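Local coordinates for rubber oxygenase (Streptomyces sp., PDB 5O1L), which cleaves the double bonds of poly(cis-1,4-isoprene) rubber oxidatively with O2, using one non-covalently bound b-type heme, and releases oligo-isoprenoids with keto and aldehyde ends, at residues T230-A235 with D280-Q285; A120-T125 with E255-V260; G127-A132 with W245-N250; K80-N85 with H103-P108. All coordinates share one frame; numbering follows the deposited sequence.

How the interactions relate
Interactions 1, 2 and 3 form a connected group in the all-helical body of this single-chain heme protein, while interaction 4 stands apart. Helix 251-267 packs on helix 113-125 in interaction 2 and meets interaction 1 through Leu258 and Tyr257, with about 15 Å between the two centres. Interaction 3, its centre about 11 Å from that of interaction 2, uses the loop linking helices 224-244 and 251-267, and Phe122 touches its Val249. Along the chain, interaction 3 is nested within the loop closed by interaction 2, and interaction 1 crosses both. Interaction 4 closes before the others open, about 21 to 29 Å away between centres. Helix 224-244, whose Thr230 touches the heme, thus connects the cofactor pocket to this network.

Interaction 1: T230-A235 with D280-Q285; sequences TWHSLA and DAANAQ
His232 meets Gln285 with its imidazole ring almost perpendicular to the amide, the two planes 85° apart. The NE2 N-H of His232 points at Gln285 OE1 over 2.8 Å, nearly straight at 175°, and the carbonyl oxygen receives it on a lone pair while lying in the plane of the ring. Gln285 has its CG anti to the backbone N and continues extended, a reach that carries the amide to the imidazole edge; its NE2 bonds to Thr35 OG1, which helps to fix which end of the amide faces the histidine. The imidazole ND1 is bonded to Thr236 OG1, so both nitrogens are engaged and the rotation of the ring is set. These residues join helix 224-244 to helix 279-289, whose local axes cross at -115° and approach to 10.6 Å at their closest, in the globin-like helical catalytic domain. That separation suits a histidine and a glutamine spanning the gap, and the small methyl of Ala282 leaves room for two rings between the helices: its CB lies 4.0 Å from His232 CE1 and 4.2 Å from Trp231 CZ3, at the indole edge. Trp231 also sets CE3 over the rim of one imidazole face, while its NE1 bonds to Trp261 O. One residue earlier, Thr230 touches the heme.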
loop_
_atom_site.group_PDB
_atom_site.type_symbol
_atom_site.label_atom_id
_atom_site.label_comp_id
_atom_site.label_asym_id
_atom_site.label_seq_id
_atom_site.Cartn_x
_atom_site.Cartn_y
_atom_site.Cartn_z
ATOM N N THR A 230 4.937 -0.227 5.893
ATOM C CA THR A 230 3.739 -0.306 5.094
ATOM C C THR A 230 4.073 -0.954 3.710
ATOM O O THR A 230 3.342 -1.819 3.181
ATOM C CB THR A 230 3.028 1.042 5.043
ATOM O OG1 THR A 230 2.509 1.234 6.371
ATOM C CG2 THR A 230 1.924 0.979 4.040
ATOM N N TRP A 231 5.205 -0.539 3.121
ATOM C CA TRP A 231 5.621 -1.144 1.855
ATOM C C TRP A 231 5.757 -2.696 1.966
ATOM O O TRP A 231 5.332 -3.436 1.080
ATOM C CB TRP A 231 6.970 -0.515 1.475
ATOM C CG TRP A 231 7.505 -0.810 0.127
ATOM C CD1 TRP A 231 7.413 -0.007 -0.986
ATOM C CD2 TRP A 231 8.339 -1.887 -0.290
ATOM N NE1 TRP A 231 8.112 -0.533 -2.048
ATOM C CE2 TRP A 231 8.672 -1.718 -1.652
ATOM C CE3 TRP A 231 8.815 -3.035 0.323
ATOM C CZ2 TRP A 231 9.530 -2.566 -2.323
ATOM C CZ3 TRP A 231 9.644 -3.892 -0.363
ATOM C CH2 TRP A 231 9.961 -3.694 -1.672
ATOM N N HIS A 232 6.317 -3.174 3.087
ATOM C CA HIS A 232 6.458 -4.611 3.299
ATOM C C HIS A 232 5.116 -5.303 3.456
ATOM O O HIS A 232 4.987 -6.456 3.060
ATOM C CB HIS A 232 7.349 -4.871 4.472
ATOM C CG HIS A 232 8.783 -4.679 4.118
ATOM N ND1 HIS A 232 9.441 -5.373 3.150
ATOM C CD2 HIS A 232 9.695 -3.795 4.618
ATOM C CE1 HIS A 232 10.693 -4.938 3.080
ATOM N NE2 HIS A 232 10.870 -4.002 3.982
ATOM N N SER A 233 4.122 -4.588 3.966
ATOM C CA SER A 233 2.741 -5.121 4.107
ATOM C C SER A 233 2.050 -5.224 2.766
ATOM O O SER A 233 1.054 -5.944 2.695
ATOM C CB SER A 233 1.925 -4.281 5.062
ATOM O OG SER A 233 1.390 -3.133 4.476
ATOM N N LEU A 234 2.614 -4.619 1.751
ATOM C CA LEU A 234 2.129 -4.608 0.387
ATOM C C LEU A 234 2.992 -5.463 -0.469
ATOM O O LEU A 234 2.716 -6.659 -0.575
ATOM C CB LEU A 234 2.085 -3.142 -0.134
ATOM C CG LEU A 234 0.991 -2.331 0.544
ATOM C CD1 LEU A 234 1.245 -0.828 0.422
ATOM C CD2 LEU A 234 -0.349 -2.676 -0.087
ATOM N N ALA A 235 4.067 -4.975 -1.035
ATOM C CA ALA A 235 4.919 -5.728 -1.977
ATOM C C ALA A 235 5.402 -7.086 -1.445
ATOM O O ALA A 235 5.205 -8.109 -2.058
ATOM C CB ALA A 235 6.094 -4.901 -2.364
ATOM N N ASP A 280 15.744 -10.892 -1.726
ATOM C CA ASP A 280 16.384 -11.404 -0.511
ATOM C C ASP A 280 16.465 -10.347 0.579
ATOM O O ASP A 280 16.103 -10.616 1.742
ATOM C CB ASP A 280 17.773 -11.955 -0.824
ATOM C CG ASP A 280 17.745 -13.285 -1.542
ATOM O OD1 ASP A 280 16.720 -13.968 -1.511
ATOM O OD2 ASP A 280 18.852 -13.620 -2.111
ATOM N N ALA A 281 16.845 -9.138 0.226
ATOM C CA ALA A 281 16.908 -8.068 1.169
ATOM C C ALA A 281 15.536 -7.721 1.726
ATOM O O ALA A 281 15.338 -7.502 2.921
ATOM C CB ALA A 281 17.615 -6.863 0.604
ATOM N N ALA A 282 14.550 -7.641 0.811
ATOM C CA ALA A 282 13.219 -7.259 1.265
ATOM C C ALA A 282 12.605 -8.296 2.206
ATOM O O ALA A 282 11.987 -7.925 3.187
ATOM C CB ALA A 282 12.301 -7.112 0.074
ATOM N N ASN A 283 12.798 -9.586 1.881
ATOM C CA ASN A 283 12.188 -10.631 2.658
ATOM C C ASN A 283 12.803 -10.674 4.075
ATOM O O ASN A 283 12.087 -10.784 5.046
ATOM C CB ASN A 283 12.357 -11.983 1.971
ATOM C CG ASN A 283 11.496 -12.138 0.729
ATOM O OD1 ASN A 283 10.475 -11.512 0.653
ATOM N ND2 ASN A 283 11.898 -12.936 -0.189
ATOM N N ALA A 284 14.119 -10.456 4.102
ATOM C CA ALA A 284 14.754 -10.440 5.432
ATOM C C ALA A 284 14.351 -9.237 6.259
ATOM O O ALA A 284 14.079 -9.360 7.445
ATOM C CB ALA A 284 16.241 -10.474 5.237
ATOM N N GLN A 285 14.228 -8.090 5.615
ATOM C CA GLN A 285 13.798 -6.882 6.292
ATOM C C GLN A 285 12.375 -6.966 6.843
ATOM O O GLN A 285 12.118 -6.567 7.963
ATOM C CB GLN A 285 14.007 -5.669 5.456
ATOM C CG GLN A 285 13.645 -4.363 6.111
ATOM C CD GLN A 285 14.032 -3.219 5.277
ATOM O OE1 GLN A 285 13.320 -2.774 4.383
ATOM N NE2 GLN A 285 15.285 -2.781 5.434
#

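Interaction 2: A120-T125 with E255-V260; sequences AQFSKT and EAYLHV
A steep helix-helix crossing within the protein's helical body brings helix 113-125 against helix 251-267, at -108° with the local axes 9.2 Å apart at their closest. At its centre Phe122 and Tyr257 meet obliquely, with ring planes 72° apart and centroids separated by 5.9 Å. The edge of the phenyl ring does the touching: Phe122 CE2 lies 4.0 Å from Tyr257 CD1, and CD2 also reaches the tyrosine CB. Both aromatics carry CG anti to the backbone N, which swings each ring out from its helix into the interface. In the conformer described, Ser123 OG comes to the edge of the tyrosine ring, 3.9 Å from Tyr257 CD1; its own polar partner is Gly119 O, one turn back, and a small side chain here leaves room for the large ring. Farther along, the Val260 branch CG2 rests 4.3 Å from Ala120 N, against the backbone of a residue whose methyl points away. The tyrosine hydroxyl is bonded to Tyr134 OH on helix 127-142, so its polar end is satisfied inside the protein. Between these two segments the attraction is therefore dispersive and hydrophobic, with shape complementarity rather than directed polar bonds setting the fit.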
loop_
_atom_site.group_PDB
_atom_site.type_symbol
_atom_site.label_atom_id
_atom_site.label_comp_id
_atom_site.label_asym_id
_atom_site.label_seq_id
_atom_site.Cartn_x
_atom_site.Cartn_y
_atom_site.Cartn_z
ATOM N N ALA A 120 3.606 -4.371 -14.660
ATOM C CA ALA A 120 2.189 -3.988 -14.823
ATOM C C ALA A 120 1.418 -5.117 -15.512
ATOM O O ALA A 120 0.312 -5.457 -15.082
ATOM C CB ALA A 120 2.110 -2.724 -15.666
ATOM N N GLN A 121 2.026 -5.707 -16.537
ATOM C CA GLN A 121 1.378 -6.850 -17.202
ATOM C C GLN A 121 1.191 -8.036 -16.273
ATOM O O GLN A 121 0.133 -8.676 -16.251
ATOM C CB GLN A 121 2.108 -7.264 -18.447
ATOM C CG GLN A 121 1.998 -6.272 -19.568
ATOM C CD GLN A 121 0.583 -6.148 -20.197
ATOM O OE1 GLN A 121 -0.305 -7.017 -20.078
ATOM N NE2 GLN A 121 0.376 -5.046 -20.852
ATOM N N PHE A 122 2.184 -8.311 -15.441
ATOM C CA PHE A 122 2.075 -9.400 -14.491
ATOM C C PHE A 122 0.941 -9.171 -13.519
ATOM O O PHE A 122 0.155 -10.074 -13.206
ATOM C CB PHE A 122 3.434 -9.485 -13.704
ATOM C CG PHE A 122 3.431 -10.359 -12.509
ATOM C CD1 PHE A 122 3.344 -11.750 -12.610
ATOM C CD2 PHE A 122 3.394 -9.781 -11.246
ATOM C CE1 PHE A 122 3.372 -12.502 -11.474
ATOM C CE2 PHE A 122 3.356 -10.577 -10.102
ATOM C CZ PHE A 122 3.367 -11.961 -10.233
ATOM N N SER A 123 0.838 -7.961 -12.993
ATOM C CA SER A 123 -0.196 -7.584 -12.039
ATOM C C SER A 123 -1.581 -7.787 -12.628
ATOM O O SER A 123 -2.491 -8.230 -11.942
ATOM C CB SER A 123 0.050 -6.156 -11.566
ATOM O OG SER A 123 1.183 -6.084 -10.694
ATOM N N LYS A 124 -1.742 -7.451 -13.878
ATOM C CA LYS A 124 -3.007 -7.692 -14.582
ATOM C C LYS A 124 -3.267 -9.155 -14.771
ATOM O O LYS A 124 -4.340 -9.642 -14.433
ATOM C CB LYS A 124 -2.957 -6.960 -15.915
ATOM C CG LYS A 124 -4.188 -7.178 -16.812
ATOM C CD LYS A 124 -5.374 -6.280 -16.435
ATOM C CE LYS A 124 -6.297 -6.244 -17.669
ATOM N NZ LYS A 124 -7.700 -5.877 -17.386
ATOM N N THR A 125 -2.284 -9.929 -15.239
ATOM C CA THR A 125 -2.461 -11.372 -15.442
ATOM C C THR A 125 -2.879 -12.068 -14.196
ATOM O O THR A 125 -3.691 -12.965 -14.193
ATOM C CB THR A 125 -1.153 -11.958 -15.961
ATOM O OG1 THR A 125 -0.828 -11.286 -17.206
ATOM C CG2 THR A 125 -1.220 -13.420 -16.214
ATOM N N GLU A 255 10.955 -10.209 -10.488
ATOM C CA GLU A 255 11.875 -9.060 -10.510
ATOM C C GLU A 255 11.194 -7.805 -11.021
ATOM O O GLU A 255 11.469 -6.709 -10.531
ATOM C CB GLU A 255 13.085 -9.360 -11.333
ATOM C CG GLU A 255 13.956 -10.379 -10.663
ATOM C CD GLU A 255 14.472 -10.038 -9.335
ATOM O OE1 GLU A 255 14.974 -8.868 -9.208
ATOM O OE2 GLU A 255 14.467 -10.935 -8.450
ATOM N N ALA A 256 10.307 -7.941 -11.994
ATOM C CA ALA A 256 9.610 -6.779 -12.533
ATOM C C ALA A 256 8.627 -6.224 -11.534
ATOM O O ALA A 256 8.508 -4.999 -11.390
ATOM C CB ALA A 256 8.893 -7.181 -13.797
ATOM N N TYR A 257 7.931 -7.101 -10.816
ATOM C CA TYR A 257 7.045 -6.667 -9.736
ATOM C C TYR A 257 7.818 -5.924 -8.652
ATOM O O TYR A 257 7.401 -4.831 -8.191
ATOM C CB TYR A 257 6.268 -7.872 -9.151
ATOM C CG TYR A 257 5.311 -7.564 -8.042
ATOM C CD1 TYR A 257 4.078 -7.114 -8.325
ATOM C CD2 TYR A 257 5.640 -7.709 -6.727
ATOM C CE1 TYR A 257 3.181 -6.858 -7.299
ATOM C CE2 TYR A 257 4.756 -7.463 -5.698
ATOM C CZ TYR A 257 3.533 -7.007 -6.010
ATOM O OH TYR A 257 2.639 -6.688 -4.957
ATOM N N LEU A 258 8.948 -6.434 -8.200
ATOM C CA LEU A 258 9.786 -5.712 -7.274
ATOM C C LEU A 258 10.164 -4.335 -7.804
ATOM O O LEU A 258 10.089 -3.348 -7.080
ATOM C CB LEU A 258 11.055 -6.502 -6.973
ATOM C CG LEU A 258 12.071 -5.807 -6.053
ATOM C CD1 LEU A 258 11.521 -5.514 -4.682
ATOM C CD2 LEU A 258 13.262 -6.751 -5.930
ATOM N N HIS A 259 10.541 -4.278 -9.052
ATOM C CA HIS A 259 10.946 -3.004 -9.681
ATOM C C HIS A 259 9.845 -1.988 -9.643
ATOM O O HIS A 259 10.081 -0.815 -9.329
ATOM C CB HIS A 259 11.485 -3.244 -11.070
ATOM C CG HIS A 259 12.183 -2.069 -11.660
ATOM N ND1 HIS A 259 13.354 -1.584 -11.106
ATOM C CD2 HIS A 259 11.891 -1.256 -12.687
ATOM C CE1 HIS A 259 13.732 -0.501 -11.813
ATOM N NE2 HIS A 259 12.905 -0.316 -12.782
ATOM N N VAL A 260 8.629 -2.397 -9.979
ATOM C CA VAL A 260 7.486 -1.459 -9.836
ATOM C C VAL A 260 7.418 -0.903 -8.443
ATOM O O VAL A 260 7.213 0.321 -8.262
ATOM C CB VAL A 260 6.182 -2.151 -10.236
ATOM C CG1 VAL A 260 4.969 -1.307 -9.888
ATOM C CG2 VAL A 260 6.128 -2.555 -11.668
#

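Interaction 3: G127-A132 with W245-N250; sequences GIYVGA and WGVRVN
Tyr129 and Trp245 both hold CG beside the backbone N and anti to the carbonyl carbon (chi1 -50° and -70°), and these torsions direct the two rings toward each other in the buried interior, where Val247 joins them. The valine sets CG2 over a face of the tyrosine ring in a CH-pi contact, 4.2 Å from the Tyr129 centroid and 23° from the ring normal. The methyl lies off centre, with Val247 CG2 nearest Tyr129 CD2 at 3.9 Å, while the opposite face of the phenol is covered by CG2 of its own neighbour, Ile128. A flat aromatic suits this place because it can be clasped between two aliphatic methyl groups. Trp245 approaches differently: its CZ3 comes within 4.1 Å of Tyr129 CD1, and the two side chains are inclined to one another. Trp245 and Val247 belong to the connection between helices 224-244 and 251-267. Helix 224-244 ends in a Schellman motif at Gly246; the positive phi of this glycine is easily adopted by a residue lacking a CB, and the chain then turns so that Val247 faces helix 127-142. The following helix is opened by Asn250 as N-cap, with OD1 accepting from Asp253 N. Helix 345-362 packs alongside this contact: Trp355 meets Trp245 edge-to-face, while Val359 touches both Tyr129 and Val247.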
loop_
_atom_site.group_PDB
_atom_site.type_symbol
_atom_site.label_atom_id
_atom_site.label_comp_id
_atom_site.label_asym_id
_atom_site.label_seq_id
_atom_site.Cartn_x
_atom_site.Cartn_y
_atom_site.Cartn_z
ATOM N N GLY A 127 -4.342 -10.643 -11.608
ATOM C CA GLY A 127 -5.128 -9.601 -10.945
ATOM C C GLY A 127 -6.078 -10.035 -9.881
ATOM O O GLY A 127 -6.232 -9.332 -8.892
ATOM N N ILE A 128 -6.739 -11.170 -10.030
ATOM C CA ILE A 128 -7.624 -11.623 -8.936
ATOM C C ILE A 128 -6.830 -11.840 -7.644
ATOM O O ILE A 128 -7.271 -11.486 -6.528
ATOM C CB ILE A 128 -8.453 -12.858 -9.326
ATOM C CG1 ILE A 128 -9.510 -13.124 -8.241
ATOM C CG2 ILE A 128 -7.626 -14.032 -9.632
ATOM C CD1 ILE A 128 -10.413 -14.258 -8.668
ATOM N N TYR A 129 -5.631 -12.440 -7.787
ATOM C CA TYR A 129 -4.815 -12.740 -6.627
ATOM C C TYR A 129 -4.206 -11.514 -6.023
ATOM O O TYR A 129 -4.324 -11.276 -4.818
ATOM C CB TYR A 129 -3.701 -13.763 -6.967
ATOM C CG TYR A 129 -4.255 -14.975 -7.678
ATOM C CD1 TYR A 129 -5.200 -15.754 -7.035
ATOM C CD2 TYR A 129 -3.869 -15.270 -8.986
ATOM C CE1 TYR A 129 -5.821 -16.793 -7.680
ATOM C CE2 TYR A 129 -4.450 -16.330 -9.639
ATOM C CZ TYR A 129 -5.415 -17.097 -8.955
ATOM O OH TYR A 129 -6.126 -18.202 -9.543
ATOM N N VAL A 130 -3.600 -10.672 -6.860
ATOM C CA VAL A 130 -3.005 -9.433 -6.332
ATOM C C VAL A 130 -4.059 -8.535 -5.706
ATOM O O VAL A 130 -3.880 -7.933 -4.635
ATOM C CB VAL A 130 -2.243 -8.742 -7.432
ATOM C CG1 VAL A 130 -1.705 -7.483 -7.068
ATOM C CG2 VAL A 130 -1.098 -9.586 -7.948
ATOM N N GLY A 131 -5.180 -8.418 -6.395
ATOM C CA GLY A 131 -6.223 -7.505 -5.923
ATOM C C GLY A 131 -6.827 -8.007 -4.624
ATOM O O GLY A 131 -7.164 -7.210 -3.726
ATOM N N ALA A 132 -7.021 -9.307 -4.493
ATOM C CA ALA A 132 -7.576 -9.866 -3.262
ATOM C C ALA A 132 -6.578 -9.710 -2.118
ATOM O O ALA A 132 -6.935 -9.407 -0.992
ATOM C CB ALA A 132 -7.933 -11.326 -3.447
ATOM N N TRP A 245 0.699 -19.826 -2.579
ATOM C CA TRP A 245 -0.517 -20.360 -3.219
ATOM C C TRP A 245 -0.268 -21.101 -4.490
ATOM O O TRP A 245 -1.233 -21.695 -5.017
ATOM C CB TRP A 245 -1.494 -19.204 -3.510
ATOM C CG TRP A 245 -2.142 -18.572 -2.332
ATOM C CD1 TRP A 245 -2.138 -19.004 -1.061
ATOM C CD2 TRP A 245 -2.938 -17.417 -2.355
ATOM N NE1 TRP A 245 -2.859 -18.156 -0.291
ATOM C CE2 TRP A 245 -3.387 -17.178 -1.057
ATOM C CE3 TRP A 245 -3.320 -16.525 -3.357
ATOM C CZ2 TRP A 245 -4.230 -16.073 -0.754
ATOM C CZ3 TRP A 245 -4.136 -15.452 -3.056
ATOM C CH2 TRP A 245 -4.598 -15.267 -1.763
ATOM N N GLY A 246 0.924 -21.085 -5.021
ATOM C CA GLY A 246 1.240 -21.707 -6.288
ATOM C C GLY A 246 0.873 -20.924 -7.489
ATOM O O GLY A 246 0.816 -21.422 -8.607
ATOM N N VAL A 247 0.697 -19.628 -7.334
ATOM C CA VAL A 247 0.626 -18.819 -8.509
ATOM C C VAL A 247 1.954 -18.955 -9.286
ATOM O O VAL A 247 3.041 -18.970 -8.624
ATOM C CB VAL A 247 0.343 -17.329 -8.120
ATOM C CG1 VAL A 247 0.394 -16.426 -9.345
ATOM C CG2 VAL A 247 -0.937 -17.224 -7.337
ATOM N N ARG A 248 1.879 -19.001 -10.617
ATOM C CA ARG A 248 3.108 -19.126 -11.413
ATOM C C ARG A 248 3.784 -17.774 -11.524
ATOM O O ARG A 248 3.306 -16.850 -12.161
ATOM C CB ARG A 248 2.844 -19.777 -12.754
ATOM C CG ARG A 248 2.302 -21.216 -12.626
ATOM C CD ARG A 248 2.914 -22.201 -11.556
ATOM N NE ARG A 248 4.119 -22.818 -12.125
ATOM C CZ ARG A 248 5.060 -23.480 -11.448
ATOM N NH1 ARG A 248 6.154 -23.928 -12.094
ATOM N NH2 ARG A 248 4.950 -23.696 -10.140
ATOM N N VAL A 249 4.840 -17.615 -10.729
ATOM C CA VAL A 249 5.643 -16.407 -10.689
ATOM C C VAL A 249 7.059 -16.777 -11.136
ATOM O O VAL A 249 7.834 -17.218 -10.263
ATOM C CB VAL A 249 5.626 -15.745 -9.330
ATOM C CG1 VAL A 249 6.335 -14.371 -9.452
ATOM C CG2 VAL A 249 4.216 -15.532 -8.815
ATOM N N ASN A 250 7.336 -16.531 -12.408
ATOM C CA ASN A 250 8.661 -16.802 -12.876
ATOM C C ASN A 250 9.609 -15.703 -12.397
ATOM O O ASN A 250 9.182 -14.637 -11.894
ATOM C CB ASN A 250 8.689 -17.044 -14.335
ATOM C CG ASN A 250 8.273 -15.837 -15.184
ATOM O OD1 ASN A 250 8.537 -14.689 -14.838
ATOM N ND2 ASN A 250 7.679 -16.082 -16.361
#

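Interaction 4: K80-N85 with H103-P108; sequences KQWTRN and HARRMP
Trp82 presents its indole edge to the flat face of the Arg105 guanidinium, with CZ2 lying 3.8 Å from Arg105 CZ and over the centre of the group. The two planes stand 76° apart, so the indole rim, rather than its pi face, touches the cationic group. The main acceptor for Arg105 NH2 is Gln87 O, which also receives Trp82 NE1 and so ties indole and guanidinium to a common oxygen. At the guanidinium edge, NH2 of Arg105 adds a weak hydrogen bond to Asn85 O over 2.9 Å, bent to 128°. Arginine suits this place because one planar head can offer a face to an aromatic rim and its N-H groups to backbone oxygens. Its CG sits between the backbone N and the carbonyl carbon (chi1 76°), and a bend at chi3 turns the head toward the 80-85 loop. A salt bridge from NH1 to Glu102, in the last turn of helix 95-104, probably balances the arginine charge. In the second shell, Asn85 is anchored through its side-chain amide, ND2 to Leu182 O and Ala180 O, and OD1 to Ile188 N. Together with backbone bonding to Gly185, this probably helps to fix the carbonyl that Arg105 reaches. Val189 and Ile188 of helix 187-204 pack against Trp82 and Arg105 respectively. The contact is thus an arginine just past the C-terminal end of helix 95-104 binding backbone carbonyls of the preceding loop, beside the helix that carries the heme's probable axial ligand, His198.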
loop_
_atom_site.group_PDB
_atom_site.type_symbol
_atom_site.label_atom_id
_atom_site.label_comp_id
_atom_site.label_asym_id
_atom_site.label_seq_id
_atom_site.Cartn_x
_atom_site.Cartn_y
_atom_site.Cartn_z
ATOM N N LYS A 80 -6.609 19.512 -9.060
ATOM C CA LYS A 80 -7.680 18.699 -9.589
ATOM C C LYS A 80 -7.528 18.539 -11.078
ATOM O O LYS A 80 -7.922 17.543 -11.608
ATOM C CB LYS A 80 -9.059 19.338 -9.290
ATOM C CG LYS A 80 -10.158 18.392 -8.887
ATOM C CD LYS A 80 -11.325 19.168 -8.285
ATOM C CE LYS A 80 -12.043 19.982 -9.369
ATOM N NZ LYS A 80 -13.486 20.240 -9.060
ATOM N N GLN A 81 -6.941 19.533 -11.744
ATOM C CA GLN A 81 -6.735 19.540 -13.173
ATOM C C GLN A 81 -5.515 18.739 -13.648
ATOM O O GLN A 81 -5.371 18.540 -14.816
ATOM C CB GLN A 81 -6.549 20.992 -13.677
ATOM C CG GLN A 81 -7.729 21.918 -13.365
ATOM C CD GLN A 81 -7.437 23.348 -13.841
ATOM O OE1 GLN A 81 -6.663 24.088 -13.210
ATOM N NE2 GLN A 81 -8.083 23.770 -14.919
ATOM N N TRP A 82 -4.666 18.311 -12.743
ATOM C CA TRP A 82 -3.431 17.593 -13.069
ATOM C C TRP A 82 -3.677 16.099 -12.874
ATOM O O TRP A 82 -3.792 15.675 -11.772
ATOM C CB TRP A 82 -2.286 18.117 -12.176
ATOM C CG TRP A 82 -0.942 17.551 -12.601
ATOM C CD1 TRP A 82 -0.442 17.550 -13.867
ATOM C CD2 TRP A 82 0.035 16.894 -11.768
ATOM N NE1 TRP A 82 0.797 16.943 -13.893
ATOM C CE2 TRP A 82 1.109 16.523 -12.617
ATOM C CE3 TRP A 82 0.138 16.656 -10.424
ATOM C CZ2 TRP A 82 2.238 15.891 -12.139
ATOM C CZ3 TRP A 82 1.256 15.992 -9.955
ATOM C CH2 TRP A 82 2.296 15.625 -10.806
ATOM N N THR A 83 -3.897 15.379 -13.948
ATOM C CA THR A 83 -4.422 14.011 -13.876
ATOM C C THR A 83 -3.602 12.990 -14.634
ATOM O O THR A 83 -3.805 11.831 -14.365
ATOM C CB THR A 83 -5.855 13.916 -14.362
ATOM O OG1 THR A 83 -5.883 14.196 -15.764
ATOM C CG2 THR A 83 -6.730 14.894 -13.621
ATOM N N ARG A 84 -2.679 13.369 -15.474
ATOM C CA ARG A 84 -1.972 12.386 -16.283
ATOM C C ARG A 84 -0.479 12.643 -16.234
ATOM O O ARG A 84 0.014 13.763 -16.059
ATOM C CB ARG A 84 -2.349 12.502 -17.786
ATOM C CG ARG A 84 -3.681 12.071 -18.338
ATOM C CD ARG A 84 -3.666 12.384 -19.862
ATOM N NE ARG A 84 -2.535 11.777 -20.589
ATOM C CZ ARG A 84 -2.552 11.523 -21.895
ATOM N NH1 ARG A 84 -3.572 11.966 -22.631
ATOM N NH2 ARG A 84 -1.490 10.976 -22.472
ATOM N N ASN A 85 0.298 11.556 -16.338
ATOM C CA ASN A 85 1.718 11.593 -16.177
ATOM C C ASN A 85 2.461 12.552 -17.129
ATOM O O ASN A 85 3.442 13.094 -16.746
ATOM C CB ASN A 85 2.301 10.161 -16.391
ATOM C CG ASN A 85 1.988 9.203 -15.261
ATOM O OD1 ASN A 85 1.642 9.555 -14.151
ATOM N ND2 ASN A 85 2.186 7.920 -15.578
ATOM N N HIS A 103 10.346 18.843 -9.503
ATOM C CA HIS A 103 11.393 17.931 -9.094
ATOM C C HIS A 103 10.836 16.552 -8.715
ATOM O O HIS A 103 11.373 15.511 -9.143
ATOM C CB HIS A 103 12.110 18.568 -7.905
ATOM C CG HIS A 103 13.310 17.804 -7.445
ATOM N ND1 HIS A 103 14.397 17.585 -8.266
ATOM C CD2 HIS A 103 13.605 17.224 -6.255
ATOM C CE1 HIS A 103 15.316 16.903 -7.608
ATOM N NE2 HIS A 103 14.861 16.672 -6.385
ATOM N N ALA A 104 9.724 16.563 -7.968
ATOM C CA ALA A 104 9.155 15.317 -7.475
ATOM C C ALA A 104 8.583 14.443 -8.554
ATOM O O ALA A 104 8.509 13.199 -8.359
ATOM C CB ALA A 104 8.106 15.637 -6.453
ATOM N N ARG A 105 8.220 14.986 -9.709
ATOM C CA ARG A 105 7.650 14.191 -10.748
ATOM C C ARG A 105 8.689 13.434 -11.614
ATOM O O ARG A 105 8.333 12.642 -12.446
ATOM C CB ARG A 105 6.692 15.047 -11.590
ATOM C CG ARG A 105 7.508 15.951 -12.511
ATOM C CD ARG A 105 6.668 16.879 -13.380
ATOM N NE ARG A 105 5.746 16.113 -14.202
ATOM C CZ ARG A 105 4.726 16.563 -14.898
ATOM N NH1 ARG A 105 4.425 17.861 -14.891
ATOM N NH2 ARG A 105 3.985 15.699 -15.530
ATOM N N ARG A 106 9.969 13.683 -11.352
ATOM C CA ARG A 106 11.010 13.034 -12.143
ATOM C C ARG A 106 11.176 11.570 -11.715
ATOM O O ARG A 106 11.321 11.292 -10.538
ATOM C CB ARG A 106 12.309 13.774 -11.922
ATOM C CG ARG A 106 12.284 15.167 -12.540
ATOM C CD ARG A 106 13.486 15.974 -12.134
ATOM N NE ARG A 106 14.701 15.315 -12.570
ATOM C CZ ARG A 106 15.618 14.768 -11.777
ATOM N NH1 ARG A 106 15.531 14.818 -10.432
ATOM N NH2 ARG A 106 16.656 14.171 -12.359
ATOM N N MET A 107 11.197 10.712 -12.699
ATOM C CA MET A 107 11.507 9.294 -12.463
ATOM C C MET A 107 12.944 9.131 -12.079
ATOM O O MET A 107 13.796 9.883 -12.588
ATOM C CB MET A 107 11.214 8.511 -13.705
ATOM C CG MET A 107 9.748 8.474 -14.037
ATOM S SD MET A 107 8.766 7.405 -12.978
ATOM C CE MET A 107 9.172 5.807 -13.736
ATOM N N PRO A 108 13.253 8.119 -11.250
ATOM C CA PRO A 108 14.666 7.924 -10.932
ATOM C C PRO A 108 15.444 7.463 -12.182
ATOM O O PRO A 108 14.907 6.784 -13.061
ATOM C CB PRO A 108 14.619 6.813 -9.915
ATOM C CG PRO A 108 13.379 6.087 -10.150
ATOM C CD PRO A 108 12.394 7.117 -10.647
#